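Local atomic coordinates of uncharacterized protein (Pyrococcus horikoshii, PDB entry 1ZJJ), a protein that is probably a magnesium-dependent phosphatase of the haloacid dehalogenase superfamily, although its natural substrate has not been identified. Residues B[7-10]-B[11-15]; B[51-54]-B[55-59]; B[249-252]-B[253-257]; B[21-24]-B[25-29]; B[209-212]-B[213-216]. All blocks are in the same frame, centred on the assembly; numbering follows the deposited sequence.

Contact 1: B[7-10]-B[11-15]. With MG (magnesium ion), chain D.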
loop_
_atom_site.group_PDB
_atom_site.type_symbol
_atom_site.label_atom_id
_atom_site.label_comp_id
_atom_site.label_asym_id
_atom_site.label_seq_id
_atom_site.Cartn_x
_atom_site.Cartn_y
_atom_site.Cartn_z
ATOM N N ASP B 7 17.215 -3.878 -20.104
ATOM C CA ASP B 7 16.322 -3.072 -19.286
ATOM C C ASP B 7 16.645 -1.695 -19.858
ATOM O O ASP B 7 17.666 -1.543 -20.532
ATOM C CB ASP B 7 16.729 -3.120 -17.820
ATOM C CG ASP B 7 16.080 -2.022 -17.010
ATOM O OD1 ASP B 7 14.841 -2.034 -16.854
ATOM O OD2 ASP B 7 16.819 -1.139 -16.547
ATOM N N MET B 8 15.814 -0.692 -19.598
ATOM C CA MET B 8 16.073 0.629 -20.155
ATOM C C MET B 8 16.713 1.672 -19.229
ATOM O O MET B 8 17.913 1.945 -19.339
ATOM C CB MET B 8 14.782 1.173 -20.772
ATOM C CG MET B 8 14.241 0.244 -21.860
ATOM S SD MET B 8 12.709 0.773 -22.661
ATOM C CE MET B 8 13.334 1.720 -23.968
ATOM N N ASP B 9 15.932 2.258 -18.326
ATOM C CA ASP B 9 16.465 3.286 -17.430
ATOM C C ASP B 9 17.631 2.764 -16.585
ATOM O O ASP B 9 17.507 1.752 -15.907
ATOM C CB ASP B 9 15.364 3.819 -16.509
ATOM C CG ASP B 9 15.748 5.131 -15.853
ATOM O OD1 ASP B 9 15.106 5.516 -14.851
ATOM O OD2 ASP B 9 16.689 5.786 -16.354
ATOM N N GLY B 10 18.763 3.459 -16.630
ATOM C CA GLY B 10 19.921 3.024 -15.869
ATOM C C GLY B 10 20.789 2.065 -16.669
ATOM O O GLY B 10 21.851 1.651 -16.213
ATOM N N VAL B 11 20.334 1.725 -17.872
ATOM C CA VAL B 11 21.053 0.808 -18.748
ATOM C C VAL B 11 21.335 1.430 -20.123
ATOM O O VAL B 11 22.485 1.513 -20.554
ATOM C CB VAL B 11 20.248 -0.507 -18.932
ATOM C CG1 VAL B 11 21.021 -1.493 -19.812
ATOM C CG2 VAL B 11 19.968 -1.132 -17.562
ATOM N N LEU B 12 20.284 1.877 -20.803
ATOM C CA LEU B 12 20.436 2.475 -22.128
ATOM C C LEU B 12 20.564 3.988 -22.027
ATOM O O LEU B 12 20.970 4.664 -22.976
ATOM C CB LEU B 12 19.237 2.110 -23.007
ATOM C CG LEU B 12 19.016 0.609 -23.229
ATOM C CD1 LEU B 12 17.775 0.391 -24.096
ATOM C CD2 LEU B 12 20.242 0.005 -23.895
ATOM N N TYR B 13 20.196 4.510 -20.867
ATOM C CA TYR B 13 20.262 5.932 -20.588
ATOM C C TYR B 13 19.991 6.084 -19.104
ATOM O O TYR B 13 19.603 5.128 -18.439
ATOM C CB TYR B 13 19.208 6.687 -21.405
ATOM C CG TYR B 13 17.788 6.213 -21.173
ATOM C CD1 TYR B 13 17.068 6.616 -20.047
ATOM C CD2 TYR B 13 17.167 5.349 -22.078
ATOM C CE1 TYR B 13 15.764 6.173 -19.829
ATOM C CE2 TYR B 13 15.868 4.897 -21.870
ATOM C CZ TYR B 13 15.169 5.312 -20.748
ATOM O OH TYR B 13 13.878 4.865 -20.570
ATOM N N ARG B 14 20.217 7.276 -18.577
ATOM C CA ARG B 14 19.964 7.511 -17.172
ATOM C C ARG B 14 19.186 8.812 -17.050
ATOM O O ARG B 14 19.752 9.899 -17.115
ATOM C CB ARG B 14 21.290 7.540 -16.399
ATOM C CG ARG B 14 22.461 8.216 -17.096
ATOM C CD ARG B 14 23.752 7.658 -16.512
ATOM N NE ARG B 14 23.644 7.438 -15.069
ATOM C CZ ARG B 14 23.857 8.381 -14.158
ATOM N NH1 ARG B 14 24.194 9.598 -14.554
ATOM N NH2 ARG B 14 23.750 8.110 -12.859
ATOM N N GLY B 15 17.869 8.684 -16.902
ATOM C CA GLY B 15 17.019 9.856 -16.806
ATOM C C GLY B 15 17.045 10.604 -18.123
ATOM O O GLY B 15 16.686 10.057 -19.160
HETATM MG MG MG D . 16.549 0.019 -14.745
HETATM O O HOH W 1 14.637 0.642 -15.130
HETATM O O HOH W 2 15.756 -1.727 -13.776
HETATM O O HOH W 3 16.644 1.179 -12.929
#
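The ring of Y13 folds back over the backbone of M8 and D9: the carbonyl carbon of M8 lies over one face, displaced toward the rim, while G15 N sits at the edge in the ring plane. The D9 carboxylate approaches this ring obliquely, OD2 standing 3.6 Å from Y13 CE1 with the two planes 25° apart. G15 N holds the same D9 OD2 at 3.2 Å, a nearly straight bond (169°) arriving on the syn side of the oxygen. Y13 reaches this place because its CG stands between its own backbone N and carbonyl carbon (chi1 57°). Replacement of Y13 by an alanine would probably uncover the M8 and D9 backbone and leave K53 without the ring against which it makes a cation-pi contact. The loop, just beyond strand 2-6, fits the DxDx(T/V) signature of the HAD superfamily, D7 and D9 being its metal-binding aspartates. It is drawn tight by M8 O, which accepts from both V11 N and L12 N, and by the hydrogen bond from G10 N to Y13 O (2.6 Å). Any side chain on G10 would be jammed against the carbonyl oxygen of D9. That oxygen, D9 O, binds the magnesium ion at 2.3 Å, and D7 OD2 binds the same ion at 2.2 Å. Three waters and D210 complete the coordination. D7 OD1 takes a hydrogen from one of these waters and forms a salt bridge with K187. Beside the metal-bound carboxylate, the methyl CG2 of V11 packs 3.3 Å from D7 OD2.

Contact 2: B[51-54]-B[55-59]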
loop_
_atom_site.group_PDB
_atom_site.type_symbol
_atom_site.label_atom_id
_atom_site.label_comp_id
_atom_site.label_asym_id
_atom_site.label_seq_id
_atom_site.Cartn_x
_atom_site.Cartn_y
_atom_site.Cartn_z
ATOM N N ARG B 51 9.976 4.574 -28.068
ATOM C CA ARG B 51 10.829 4.719 -29.244
ATOM C C ARG B 51 11.221 6.190 -29.361
ATOM O O ARG B 51 12.360 6.507 -29.687
ATOM C CB ARG B 51 10.105 4.280 -30.524
ATOM C CG ARG B 51 10.774 4.761 -31.810
ATOM C CD ARG B 51 10.008 4.305 -33.046
ATOM N NE ARG B 51 10.314 5.105 -34.236
ATOM C CZ ARG B 51 11.487 5.111 -34.867
ATOM N NH1 ARG B 51 12.489 4.358 -34.432
ATOM N NH2 ARG B 51 11.661 5.878 -35.940
ATOM N N GLU B 52 10.281 7.089 -29.083
ATOM C CA GLU B 52 10.582 8.518 -29.166
ATOM C C GLU B 52 11.599 8.924 -28.096
ATOM O O GLU B 52 12.556 9.650 -28.379
ATOM C CB GLU B 52 9.300 9.352 -29.027
ATOM C CG GLU B 52 8.242 9.060 -30.097
ATOM C CD GLU B 52 8.783 9.165 -31.520
ATOM O OE1 GLU B 52 9.167 10.278 -31.937
ATOM O OE2 GLU B 52 8.828 8.130 -32.222
ATOM N N LYS B 53 11.403 8.456 -26.867
ATOM C CA LYS B 53 12.335 8.786 -25.790
ATOM C C LYS B 53 13.738 8.301 -26.161
ATOM O O LYS B 53 14.726 9.017 -25.976
ATOM C CB LYS B 53 11.876 8.130 -24.478
ATOM C CG LYS B 53 12.948 8.009 -23.388
ATOM C CD LYS B 53 13.418 9.352 -22.835
ATOM C CE LYS B 53 14.473 9.146 -21.746
ATOM N NZ LYS B 53 14.880 10.422 -21.088
ATOM N N LEU B 54 13.818 7.084 -26.686
ATOM C CA LEU B 54 15.100 6.519 -27.076
ATOM C C LEU B 54 15.755 7.369 -28.158
ATOM O O LEU B 54 16.960 7.641 -28.103
ATOM C CB LEU B 54 14.917 5.079 -27.551
ATOM C CG LEU B 54 14.713 4.067 -26.418
ATOM C CD1 LEU B 54 14.409 2.703 -26.988
ATOM C CD2 LEU B 54 15.964 4.003 -25.550
ATOM N N LEU B 55 14.961 7.789 -29.139
ATOM C CA LEU B 55 15.485 8.637 -30.204
ATOM C C LEU B 55 16.161 9.852 -29.591
ATOM O O LEU B 55 17.257 10.238 -30.010
ATOM C CB LEU B 55 14.362 9.088 -31.138
ATOM C CG LEU B 55 13.964 8.090 -32.228
ATOM C CD1 LEU B 55 12.721 8.568 -32.957
ATOM C CD2 LEU B 55 15.123 7.925 -33.201
ATOM N N LYS B 56 15.506 10.444 -28.593
ATOM C CA LYS B 56 16.031 11.622 -27.898
ATOM C C LYS B 56 17.337 11.334 -27.186
ATOM O O LYS B 56 18.130 12.235 -26.935
ATOM C CB LYS B 56 15.020 12.153 -26.870
ATOM C CG LYS B 56 14.040 13.194 -27.409
ATOM C CD LYS B 56 12.641 12.614 -27.602
ATOM C CE LYS B 56 11.535 13.638 -27.293
ATOM N NZ LYS B 56 11.329 14.778 -28.254
ATOM N N MET B 57 17.553 10.072 -26.854
ATOM C CA MET B 57 18.777 9.681 -26.183
ATOM C C MET B 57 19.822 9.174 -27.176
ATOM O O MET B 57 20.803 8.534 -26.786
ATOM C CB MET B 57 18.473 8.604 -25.136
ATOM C CG MET B 57 17.302 8.965 -24.238
ATOM S SD MET B 57 17.428 10.638 -23.577
ATOM C CE MET B 57 18.863 10.429 -22.482
ATOM N N GLY B 58 19.583 9.441 -28.460
ATOM C CA GLY B 58 20.518 9.049 -29.506
ATOM C C GLY B 58 20.398 7.622 -29.996
ATOM O O GLY B 58 21.292 7.082 -30.641
ATOM N N ILE B 59 19.253 7.022 -29.716
ATOM C CA ILE B 59 18.993 5.637 -30.076
ATOM C C ILE B 59 17.798 5.425 -31.007
ATOM O O ILE B 59 16.687 5.854 -30.705
ATOM C CB ILE B 59 18.757 4.825 -28.806
ATOM C CG1 ILE B 59 19.975 4.991 -27.891
ATOM C CG2 ILE B 59 18.554 3.362 -29.159
ATOM C CD1 ILE B 59 19.663 5.259 -26.417
HETATM O O HOH W 4 14.286 4.741 -30.823
#
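R51 and L55 cross obliquely, one helical turn apart, and the methyl CD1 of L55 sits over the centre of the R51 guanidinium, 4.1 Å from CZ. E52 takes a different attitude to the same leucine: the two side chains run side by side in the same direction, E52 OE2 lying 4.0 Å from L55 CD1. Between R51 NE and E52 OE2 there is only a long salt bridge, the oxygen well out of the guanidinium plane; the firmer partners of R51 are V61 O and D60. On another flank K53 slants across M57. The bend of M57 at chi2 (-48°) brings SD to 3.6 Å from K53 NZ, whose hydrogen-bond partner is G15 O. L54 crosses I59 in the same manner, L54 CD2 meeting I59 CD1 at 4.0 Å. The helix 47-56 ends here in a Schellman motif, with G58 at positive phi as the C-prime residue. I59 N returns to L54 O at 2.9 Å, and G58 N bonds L55 O. M57 N also reaches L54 O, from the opposite face of its carbonyl plane. A water donates to both R51 O and I59 O, joining the last turn to the chain that leaves it. The chemistry thus implies a helix end closed by backbone bonds, with the charged ends of R51 and K53 directed to partners beyond the helix.

Contact 3: B[249-252]-B[253-257]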
loop_
_atom_site.group_PDB
_atom_site.type_symbol
_atom_site.label_atom_id
_atom_site.label_comp_id
_atom_site.label_asym_id
_atom_site.label_seq_id
_atom_site.Cartn_x
_atom_site.Cartn_y
_atom_site.Cartn_z
ATOM N N VAL B 249 29.504 -8.617 -14.592
ATOM C CA VAL B 249 29.320 -7.219 -14.228
ATOM C C VAL B 249 30.144 -6.370 -15.187
ATOM O O VAL B 249 31.334 -6.622 -15.388
ATOM C CB VAL B 249 29.789 -6.930 -12.782
ATOM C CG1 VAL B 249 29.539 -5.469 -12.441
ATOM C CG2 VAL B 249 29.059 -7.834 -11.803
ATOM N N LEU B 250 29.508 -5.368 -15.784
ATOM C CA LEU B 250 30.192 -4.488 -16.722
ATOM C C LEU B 250 29.962 -3.031 -16.347
ATOM O O LEU B 250 28.961 -2.692 -15.720
ATOM C CB LEU B 250 29.687 -4.722 -18.152
ATOM C CG LEU B 250 29.843 -6.100 -18.801
ATOM C CD1 LEU B 250 29.140 -6.085 -20.158
ATOM C CD2 LEU B 250 31.317 -6.453 -18.958
ATOM N N PRO B 251 30.899 -2.147 -16.719
ATOM C CA PRO B 251 30.792 -0.717 -16.422
ATOM C C PRO B 251 29.530 -0.118 -17.055
ATOM O O PRO B 251 28.821 0.682 -16.434
ATOM C CB PRO B 251 32.069 -0.145 -17.036
ATOM C CG PRO B 251 33.039 -1.289 -16.910
ATOM C CD PRO B 251 32.197 -2.458 -17.343
ATOM N N SER B 252 29.269 -0.509 -18.299
ATOM C CA SER B 252 28.103 -0.038 -19.041
ATOM C C SER B 252 27.854 -0.988 -20.207
ATOM O O SER B 252 28.648 -1.897 -20.465
ATOM C CB SER B 252 28.332 1.383 -19.571
ATOM O OG SER B 252 29.165 1.387 -20.721
ATOM N N VAL B 253 26.753 -0.782 -20.921
ATOM C CA VAL B 253 26.442 -1.651 -22.046
ATOM C C VAL B 253 27.447 -1.496 -23.183
ATOM O O VAL B 253 27.529 -2.354 -24.058
ATOM C CB VAL B 253 25.034 -1.382 -22.595
ATOM C CG1 VAL B 253 23.998 -1.722 -21.531
ATOM C CG2 VAL B 253 24.918 0.071 -23.039
ATOM N N TYR B 254 28.211 -0.409 -23.179
ATOM C CA TYR B 254 29.190 -0.217 -24.243
ATOM C C TYR B 254 30.235 -1.329 -24.210
ATOM O O TYR B 254 30.666 -1.820 -25.252
ATOM C CB TYR B 254 29.880 1.145 -24.117
ATOM C CG TYR B 254 30.957 1.359 -25.161
ATOM C CD1 TYR B 254 30.643 1.404 -26.518
ATOM C CD2 TYR B 254 32.296 1.486 -24.791
ATOM C CE1 TYR B 254 31.636 1.569 -27.481
ATOM C CE2 TYR B 254 33.297 1.652 -25.743
ATOM C CZ TYR B 254 32.962 1.692 -27.084
ATOM O OH TYR B 254 33.956 1.856 -28.023
ATOM N N GLU B 255 30.631 -1.726 -23.004
ATOM C CA GLU B 255 31.623 -2.779 -22.826
ATOM C C GLU B 255 31.149 -4.146 -23.322
ATOM O O GLU B 255 31.942 -5.088 -23.414
ATOM C CB GLU B 255 32.033 -2.881 -21.355
ATOM C CG GLU B 255 33.015 -1.805 -20.886
ATOM C CD GLU B 255 32.437 -0.401 -20.908
ATOM O OE1 GLU B 255 31.324 -0.198 -20.380
ATOM O OE2 GLU B 255 33.101 0.508 -21.447
ATOM N N LEU B 256 29.862 -4.259 -23.637
ATOM C CA LEU B 256 29.320 -5.515 -24.142
ATOM C C LEU B 256 29.914 -5.837 -25.500
ATOM O O LEU B 256 29.967 -6.994 -25.899
ATOM C CB LEU B 256 27.797 -5.445 -24.287
ATOM C CG LEU B 256 26.936 -5.958 -23.136
ATOM C CD1 LEU B 256 25.458 -5.834 -23.532
ATOM C CD2 LEU B 256 27.282 -7.408 -22.829
ATOM N N ILE B 257 30.349 -4.804 -26.211
ATOM C CA ILE B 257 30.926 -4.994 -27.536
ATOM C C ILE B 257 32.206 -5.829 -27.484
ATOM O O ILE B 257 32.317 -6.848 -28.164
ATOM C CB ILE B 257 31.223 -3.639 -28.203
ATOM C CG1 ILE B 257 29.914 -2.868 -28.411
ATOM C CG2 ILE B 257 31.926 -3.855 -29.537
ATOM C CD1 ILE B 257 30.105 -1.467 -28.948
#
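Two groups grip S252 OG: it gives its hydrogen to E255 OE1 at 2.7 Å and receives Y254 N at 3.2 Å. The glutamate oxygen is met on its syn side, 21° out of the carboxylate plane. The bond from Y254 N, two residues further on, makes an ST turn. S252 OG can serve it because it lies between its own backbone N and carbonyl carbon (chi1 78°), swung toward the residues that follow. E255 bends at chi2, which carries its carboxylate back over the start of the turn; its OE1 comes within 3.4 Å of P251 CB, and its CG rests 3.7 Å from P251 CD. E255 N in turn bonds S252 O, the donor lying above the carbonyl plane. With an alanine in place of E255, the S252 hydroxyl would probably lose its carboxylate acceptor and be held by Y254 N alone among these bonds, and P251 would lose the contacts with the glutamate CG and OE1. On the apolar flank, L250 and L256 meet at about a right angle, CD1 of L250 being 3.5 Å from CD2 of L256. The turn links edge strand 248-250 to helix 256-261. L250 pairs through its backbone with M228 of strand 225-229, whereas L256 packs on I227 and F6. V253 faces inward, touching V11 in the metal-binding loop and V22 and L25 of helix 22-31.

Contact 4: B[21-24]-B[25-29]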
loop_
_atom_site.group_PDB
_atom_site.type_symbol
_atom_site.label_atom_id
_atom_site.label_comp_id
_atom_site.label_asym_id
_atom_site.label_seq_id
_atom_site.Cartn_x
_atom_site.Cartn_y
_atom_site.Cartn_z
ATOM N N GLY B 21 28.316 5.419 -26.021
ATOM C CA GLY B 21 28.480 4.137 -26.687
ATOM C C GLY B 21 27.252 3.283 -26.953
ATOM O O GLY B 21 27.362 2.236 -27.584
ATOM N N VAL B 22 26.078 3.705 -26.500
ATOM C CA VAL B 22 24.896 2.889 -26.741
ATOM C C VAL B 22 24.567 2.710 -28.231
ATOM O O VAL B 22 24.235 1.608 -28.668
ATOM C CB VAL B 22 23.672 3.443 -25.981
ATOM C CG1 VAL B 22 22.446 2.591 -26.294
ATOM C CG2 VAL B 22 23.933 3.413 -24.481
ATOM N N ARG B 23 24.665 3.785 -29.012
ATOM C CA ARG B 23 24.402 3.686 -30.453
ATOM C C ARG B 23 25.349 2.677 -31.099
ATOM O O ARG B 23 24.942 1.889 -31.952
ATOM C CB ARG B 23 24.568 5.043 -31.146
ATOM C CG ARG B 23 24.219 5.023 -32.636
ATOM C CD ARG B 23 24.658 6.317 -33.325
ATOM N NE ARG B 23 26.110 6.415 -33.470
ATOM C CZ ARG B 23 26.822 5.794 -34.403
ATOM N NH1 ARG B 23 26.226 5.016 -35.293
ATOM N NH2 ARG B 23 28.137 5.964 -34.448
ATOM N N GLU B 24 26.616 2.720 -30.690
ATOM C CA GLU B 24 27.603 1.792 -31.226
ATOM C C GLU B 24 27.237 0.366 -30.925
ATOM O O GLU B 24 27.318 -0.481 -31.799
ATOM C CB GLU B 24 29.014 2.072 -30.687
ATOM C CG GLU B 24 29.715 3.193 -31.397
ATOM C CD GLU B 24 29.498 4.539 -30.736
ATOM O OE1 GLU B 24 28.519 4.727 -29.981
ATOM O OE2 GLU B 24 30.333 5.432 -30.974
ATOM N N LEU B 25 26.838 0.116 -29.683
ATOM C CA LEU B 25 26.434 -1.216 -29.268
ATOM C C LEU B 25 25.316 -1.722 -30.169
ATOM O O LEU B 25 25.425 -2.795 -30.750
ATOM C CB LEU B 25 25.939 -1.198 -27.823
ATOM C CG LEU B 25 25.298 -2.517 -27.346
ATOM C CD1 LEU B 25 26.268 -3.688 -27.525
ATOM C CD2 LEU B 25 24.896 -2.378 -25.891
ATOM N N ILE B 26 24.245 -0.944 -30.275
ATOM C CA ILE B 26 23.106 -1.314 -31.103
ATOM C C ILE B 26 23.494 -1.506 -32.573
ATOM O O ILE B 26 22.976 -2.402 -33.243
ATOM C CB ILE B 26 21.975 -0.259 -30.991
ATOM C CG1 ILE B 26 21.486 -0.174 -29.542
ATOM C CG2 ILE B 26 20.822 -0.628 -31.908
ATOM C CD1 ILE B 26 20.983 -1.502 -28.978
ATOM N N GLU B 27 24.401 -0.677 -33.083
ATOM C CA GLU B 27 24.833 -0.828 -34.470
ATOM C C GLU B 27 25.648 -2.101 -34.605
ATOM O O GLU B 27 25.667 -2.743 -35.657
ATOM C CB GLU B 27 25.675 0.369 -34.933
ATOM C CG GLU B 27 24.910 1.304 -35.844
ATOM C CD GLU B 27 23.972 0.546 -36.766
ATOM O OE1 GLU B 27 24.453 -0.272 -37.584
ATOM O OE2 GLU B 27 22.746 0.759 -36.658
ATOM N N PHE B 28 26.313 -2.471 -33.519
ATOM C CA PHE B 28 27.127 -3.675 -33.497
ATOM C C PHE B 28 26.276 -4.949 -33.473
ATOM O O PHE B 28 26.577 -5.917 -34.174
ATOM C CB PHE B 28 28.050 -3.657 -32.274
ATOM C CG PHE B 28 28.856 -4.908 -32.111
ATOM C CD1 PHE B 28 29.917 -5.189 -32.967
ATOM C CD2 PHE B 28 28.546 -5.816 -31.110
ATOM C CE1 PHE B 28 30.653 -6.359 -32.823
ATOM C CE2 PHE B 28 29.277 -6.991 -30.956
ATOM C CZ PHE B 28 30.334 -7.264 -31.815
ATOM N N LEU B 29 25.223 -4.955 -32.661
ATOM C CA LEU B 29 24.363 -6.129 -32.569
ATOM C C LEU B 29 23.746 -6.463 -33.929
ATOM O O LEU B 29 23.630 -7.632 -34.303
ATOM C CB LEU B 29 23.270 -5.898 -31.517
ATOM C CG LEU B 29 23.816 -5.613 -30.115
ATOM C CD1 LEU B 29 22.666 -5.427 -29.139
ATOM C CD2 LEU B 29 24.715 -6.767 -29.676
#
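R23 and E27 form the outward-facing pair, one turn apart on helix 22-31. Their side chains lie aslant one another, and R23 NH1 lies 4.0 Å from E27 CG. Although the guanidinium and carboxylate planes are only 12° apart, the charged ends do not meet: R23 NH1 and E27 OE2 are 5.7 Å from each other. The attraction between them is therefore probably diffuse. R23 starts out with CG opposite its own N (chi1 -176°) and then bends at chi3, which returns the guanidinium toward the next turn. On a different flank of the helix V22 CG1 and I26 CG1 approach to 4.4 Å, a loose apolar contact, and I26 CG1 also lies 3.4 Å from V22 O. Behind these side chains stands the backbone ladder that sets their spacing. I26 N bonds V22 O almost perfectly straight at 176°, E27 N bonds R23 O at 2.9 Å, and F28 N reaches E24 O at 2.8 Å. The ladder opens at G21, which holds the N-cap position with positive phi and offers its carbonyl oxygen to L25 N. Beyond the helix, I26 packs on F36 and F38 of strand 36-40, and L29 on I4 and F6 of strand 2-6. L25 and F28 meet helix 256-261 through I257 and L260, so helix 22-31 lies against both the parallel sheet and that last helix.

Contact 5: B[209-212]-B[213-216]. With MG (magnesium ion), chain D.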
loop_
_atom_site.group_PDB
_atom_site.type_symbol
_atom_site.label_atom_id
_atom_site.label_comp_id
_atom_site.label_asym_id
_atom_site.label_seq_id
_atom_site.Cartn_x
_atom_site.Cartn_y
_atom_site.Cartn_z
ATOM N N GLY B 209 20.706 -5.576 -17.010
ATOM C CA GLY B 209 19.974 -4.617 -16.194
ATOM C C GLY B 209 20.803 -3.944 -15.121
ATOM O O GLY B 209 21.986 -4.249 -14.954
ATOM N N ASP B 210 20.183 -3.018 -14.391
ATOM C CA ASP B 210 20.876 -2.300 -13.323
ATOM C C ASP B 210 20.241 -2.545 -11.959
ATOM O O ASP B 210 20.746 -2.055 -10.951
ATOM C CB ASP B 210 20.886 -0.796 -13.598
ATOM C CG ASP B 210 19.507 -0.193 -13.516
ATOM O OD1 ASP B 210 18.633 -0.697 -14.241
ATOM O OD2 ASP B 210 19.300 0.761 -12.735
ATOM N N ARG B 211 19.132 -3.283 -11.927
ATOM C CA ARG B 211 18.459 -3.588 -10.663
ATOM C C ARG B 211 18.555 -5.074 -10.322
ATOM O O ARG B 211 18.204 -5.934 -11.126
ATOM C CB ARG B 211 16.982 -3.176 -10.705
ATOM C CG ARG B 211 16.737 -1.670 -10.613
ATOM C CD ARG B 211 15.238 -1.334 -10.701
ATOM N NE ARG B 211 15.021 0.100 -10.871
ATOM C CZ ARG B 211 14.807 0.957 -9.874
ATOM N NH1 ARG B 211 14.767 0.531 -8.619
ATOM N NH2 ARG B 211 14.648 2.249 -10.132
ATOM N N LEU B 212 19.020 -5.364 -9.116
ATOM C CA LEU B 212 19.169 -6.739 -8.666
ATOM C C LEU B 212 17.834 -7.426 -8.409
ATOM O O LEU B 212 17.622 -8.564 -8.826
ATOM C CB LEU B 212 20.032 -6.771 -7.401
ATOM C CG LEU B 212 21.531 -6.560 -7.642
ATOM C CD1 LEU B 212 22.202 -5.987 -6.400
ATOM C CD2 LEU B 212 22.164 -7.898 -8.047
ATOM N N ASP B 213 16.935 -6.722 -7.728
ATOM C CA ASP B 213 15.618 -7.248 -7.384
ATOM C C ASP B 213 14.677 -7.539 -8.553
ATOM O O ASP B 213 13.755 -8.336 -8.409
ATOM C CB ASP B 213 14.931 -6.295 -6.413
ATOM C CG ASP B 213 14.743 -4.917 -7.000
ATOM O OD1 ASP B 213 13.747 -4.708 -7.718
ATOM O OD2 ASP B 213 15.606 -4.048 -6.760
ATOM N N THR B 214 14.881 -6.897 -9.701
ATOM C CA THR B 214 14.019 -7.171 -10.849
ATOM C C THR B 214 14.800 -7.779 -12.012
ATOM O O THR B 214 14.580 -8.933 -12.383
ATOM C CB THR B 214 13.297 -5.897 -11.354
ATOM O OG1 THR B 214 14.255 -4.867 -11.610
ATOM C CG2 THR B 214 12.285 -5.417 -10.335
ATOM N N ASP B 215 15.725 -7.004 -12.571
ATOM C CA ASP B 215 16.518 -7.467 -13.702
ATOM C C ASP B 215 17.325 -8.740 -13.443
ATOM O O ASP B 215 17.154 -9.741 -14.136
ATOM C CB ASP B 215 17.452 -6.349 -14.167
ATOM C CG ASP B 215 16.699 -5.107 -14.582
ATOM O OD1 ASP B 215 15.692 -5.245 -15.305
ATOM O OD2 ASP B 215 17.111 -4.000 -14.194
ATOM N N ILE B 216 18.199 -8.708 -12.446
ATOM C CA ILE B 216 19.023 -9.876 -12.165
ATOM C C ILE B 216 18.215 -11.045 -11.606
ATOM O O ILE B 216 18.466 -12.198 -11.952
ATOM C CB ILE B 216 20.180 -9.512 -11.211
ATOM C CG1 ILE B 216 20.979 -8.350 -11.805
ATOM C CG2 ILE B 216 21.097 -10.711 -11.009
ATOM C CD1 ILE B 216 21.467 -8.597 -13.232
HETATM MG MG MG D . 16.549 0.019 -14.745
HETATM O O HOH W 3 16.644 1.179 -12.929
HETATM O O HOH W 2 15.756 -1.727 -13.776
HETATM O O HOH W 1 14.637 0.642 -15.130
#
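D215 has its CG beside the backbone N (chi1 -59°), an orientation that brings OD2 back to the amides of D210 and R211, while D210 has CG between its own N and carbonyl carbon (chi1 68°) and directs OD1 at the magnesium ion. D215 OD2 accepts from R211 N at 3.1 Å on its anti lone pair, and more weakly from D210 N. A metal-bound water donates to D215 OD2 as well, at 2.7 Å, and its sister oxygen OD1 forms a salt bridge with K187. Three hydrogens thus hold one carboxylate oxygen and fix the rotation of the group. The backbone allows this close approach because G209 has no side chain; a CB there would clash with D215 CB. D210 OD1 binds magnesium at 2.3 Å, and D210 OD2 takes hydrogens from another metal-bound water and from V233 N. That water is also a weak acceptor for R211 NE. R211, at the N-cap position of helix 212-221, runs side by side with T214, whose OG1 lies 3.3 Å from R211 CB. I216 N bonds R211 O at 3.1 Å, five residues back, which makes this opening turn a wider pi-type one. L212 and I216 point the same way, CD2 of the first being 4.0 Å from CG1 of the second. D215 thereby acts as a second shell to the metal, setting the backbone that carries D210 and orienting a coordinated water. The stretch beginning at G209 fits the GDxxxxD motif of HAD phosphatases, the acidic motif that completes the magnesium site.

Overall arrangement
Along the chain the order is contact 1, contact 4, contact 2, contact 5 and contact 3, and all five surround the six-stranded parallel sheet of the HAD core. Contacts 1 and 5, with centres about 12 Å apart, follow the neighbouring central strands 2-6 and 204-209 and share the magnesium ion and its three waters. Contact 2 ends helix 47-56 about 11 Å from contact 1 between centres. Contacts 3 and 4, about 11 Å apart, pack against each other, the turn after strand 248-250 lying on helix 22-31, and both touch contact 1. Contacts 2 and 5, about 22 Å between centres, do not touch. The presumed catalytic site draws its ligands from distant parts of the sequence.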